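PDB 6HKE: possible TctC subunit of the Tripartite Tricarboxylate Transport(TTT) Family from Rhodopseudomonas palustris, which binds malate as a type II periplasmic binding protein, probably delivering it to a tripartite tricarboxylate transporter for high-affinity C4-dicarboxylate uptake. Local coordinates for residues R35-E40 with R261-S266. The protein carries 2 engineered substitutions. Residues are numbered along the deposited sequence; the frame is centred on the assembly and turned at random.
Sequences RLITAE and RALDQS
The carboxylate of E40 lies against the aliphatic part of Q265, where OE2 comes within 3.5 Å of Q265 CB, while the same carboxylate's OE1 forms a salt bridge with K43, one turn further along helix 29-45, which probably offsets the acid's charge. This helix-helix contact in a type II periplasmic binding protein is consistent with a small residue letting two helices approach closely, with no hydrogen bond between 35-40 and 261-266; the two helices are linked just beyond by a weak bond from R261 NE to T44 OG1. The backbones come nearest at E40 and A262, with 5.0 Å from CA to CA. At this closest point A262 points its methyl at helix 29-45: CB rests 3.7 Å from E40 CB, and it lies 3.6 Å from the backbone O of I37. E40 CG stands anti to its own carbonyl carbon (chi1 -71°), and the bend at chi2 (-73°) sets E40 CD against Q265 CG, 3.5 Å away. Both partners are partly exposed. Q265 is itself the N-cap residue of helix 266-274, so the acid packs where helix 249-263 gives way to the next; D267 and V268 of that next helix also touch E40. On the buried side, I37 and L263 meet through their branch ends at an oblique angle. The contact is structural, with the side chain of I37 about 13 Å from bound malate. The two branches of I37 divide the work: CG2 lies 4.0 Å from A262 CB, and CD1 reaches L263 CD2 at 3.8 Å.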
loop_
_atom_site.group_PDB
_atom_site.type_symbol
_atom_site.label_atom_id
_atom_site.label_comp_id
_atom_site.label_asym_id
_atom_site.label_seq_id
_atom_site.Cartn_x
_atom_site.Cartn_y
_atom_site.Cartn_z
ATOM N N ARG A 35 -9.178 6.705 -5.792
ATOM C CA ARG A 35 -10.243 7.100 -6.743
ATOM C C ARG A 35 -11.609 6.916 -6.077
ATOM O O ARG A 35 -12.506 7.767 -6.267
ATOM C CB ARG A 35 -10.133 6.299 -8.040
ATOM C CG ARG A 35 -9.157 6.923 -9.021
ATOM C CD ARG A 35 -8.918 6.075 -10.251
ATOM N NE ARG A 35 -7.661 6.524 -10.815
ATOM C CZ ARG A 35 -7.506 7.616 -11.543
ATOM N NH1 ARG A 35 -8.549 8.372 -11.861
ATOM N NH2 ARG A 35 -6.298 7.944 -11.957
ATOM N N LEU A 36 -11.741 5.848 -5.319
ATOM C CA LEU A 36 -13.000 5.448 -4.649
ATOM C C LEU A 36 -13.341 6.476 -3.566
ATOM O O LEU A 36 -14.516 6.902 -3.498
ATOM C CB LEU A 36 -12.798 4.042 -4.078
ATOM C CG LEU A 36 -13.922 3.537 -3.185
ATOM C CD1 LEU A 36 -15.241 3.545 -3.948
ATOM C CD2 LEU A 36 -13.592 2.145 -2.649
ATOM N N ILE A 37 -12.359 6.894 -2.757
ATOM C CA ILE A 37 -12.632 7.811 -1.617
ATOM C C ILE A 37 -12.733 9.270 -2.106
ATOM O O ILE A 37 -13.715 9.969 -1.726
ATOM C CB ILE A 37 -11.626 7.601 -0.473
ATOM C CG1 ILE A 37 -11.833 6.224 0.158
ATOM C CG2 ILE A 37 -11.775 8.695 0.556
ATOM C CD1 ILE A 37 -10.692 5.733 0.987
ATOM N N THR A 38 -11.801 9.720 -2.943
ATOM C CA THR A 38 -11.722 11.136 -3.390
ATOM C C THR A 38 -12.979 11.536 -4.171
ATOM O O THR A 38 -13.401 12.698 -3.977
ATOM C CB THR A 38 -10.430 11.428 -4.159
ATOM O OG1 THR A 38 -10.371 10.600 -5.327
ATOM C CG2 THR A 38 -9.225 11.230 -3.260
ATOM N N ALA A 39 -13.563 10.650 -4.989
ATOM C CA ALA A 39 -14.830 10.953 -5.713
ATOM C C ALA A 39 -15.930 11.320 -4.706
ATOM O O ALA A 39 -16.605 12.348 -4.923
ATOM C CB ALA A 39 -15.258 9.821 -6.613
ATOM N N GLU A 40 -16.063 10.581 -3.601
ATOM C CA GLU A 40 -17.116 10.871 -2.589
ATOM C C GLU A 40 -16.755 12.152 -1.838
ATOM O O GLU A 40 -17.681 12.893 -1.504
ATOM C CB GLU A 40 -17.329 9.675 -1.662
ATOM C CG GLU A 40 -18.016 8.495 -2.345
ATOM C CD GLU A 40 -19.505 8.649 -2.636
ATOM O OE1 GLU A 40 -19.956 9.793 -2.796
ATOM O OE2 GLU A 40 -20.224 7.622 -2.685
ATOM N N ARG A 261 -16.728 11.479 5.933
ATOM C CA ARG A 261 -18.095 11.402 5.346
ATOM C C ARG A 261 -18.065 10.484 4.117
ATOM O O ARG A 261 -19.068 9.756 3.895
ATOM C CB ARG A 261 -18.598 12.828 5.109
ATOM C CG ARG A 261 -18.897 13.553 6.416
ATOM C CD ARG A 261 -18.956 15.070 6.327
ATOM N NE ARG A 261 -20.063 15.458 5.467
ATOM C CZ ARG A 261 -21.338 15.557 5.839
ATOM N NH1 ARG A 261 -21.713 15.324 7.089
ATOM N NH2 ARG A 261 -22.245 15.892 4.941
ATOM N N ALA A 262 -16.946 10.471 3.370
ATOM C CA ALA A 262 -16.719 9.592 2.195
ATOM C C ALA A 262 -16.688 8.116 2.635
ATOM O O ALA A 262 -17.339 7.258 1.976
ATOM C CB ALA A 262 -15.439 9.970 1.484
ATOM N N LEU A 263 -15.928 7.823 3.686
ATOM C CA LEU A 263 -15.822 6.473 4.298
ATOM C C LEU A 263 -17.208 5.979 4.763
ATOM O O LEU A 263 -17.421 4.770 4.738
ATOM C CB LEU A 263 -14.836 6.557 5.467
ATOM C CG LEU A 263 -13.384 6.778 5.063
ATOM C CD1 LEU A 263 -12.498 6.866 6.290
ATOM C CD2 LEU A 263 -12.920 5.680 4.118
ATOM N N ASP A 264 -18.120 6.885 5.128
ATOM C CA ASP A 264 -19.504 6.558 5.574
ATOM C C ASP A 264 -20.426 6.230 4.398
ATOM O O ASP A 264 -21.502 5.715 4.674
ATOM C CB ASP A 264 -20.150 7.728 6.318
ATOM C CG ASP A 264 -19.487 8.016 7.641
ATOM O OD1 ASP A 264 -18.896 7.062 8.217
ATOM O OD2 ASP A 264 -19.546 9.190 8.062
ATOM N N GLN A 265 -20.057 6.556 3.154
ATOM C CA GLN A 265 -20.902 6.254 1.972
ATOM C C GLN A 265 -20.970 4.736 1.782
ATOM O O GLN A 265 -19.928 4.081 1.830
ATOM C CB GLN A 265 -20.369 6.897 0.699
ATOM C CG GLN A 265 -20.447 8.411 0.695
ATOM C CD GLN A 265 -21.798 8.857 1.183
ATOM O OE1 GLN A 265 -21.943 9.285 2.325
ATOM N NE2 GLN A 265 -22.801 8.690 0.343
ATOM N N SER A 266 -22.174 4.211 1.578
ATOM C CA SER A 266 -22.434 2.776 1.347
ATOM C C SER A 266 -21.520 2.256 0.239
ATOM O O SER A 266 -20.971 1.152 0.404
ATOM C CB SER A 266 -23.856 2.524 0.993
ATOM O OG SER A 266 -24.082 1.126 0.978
#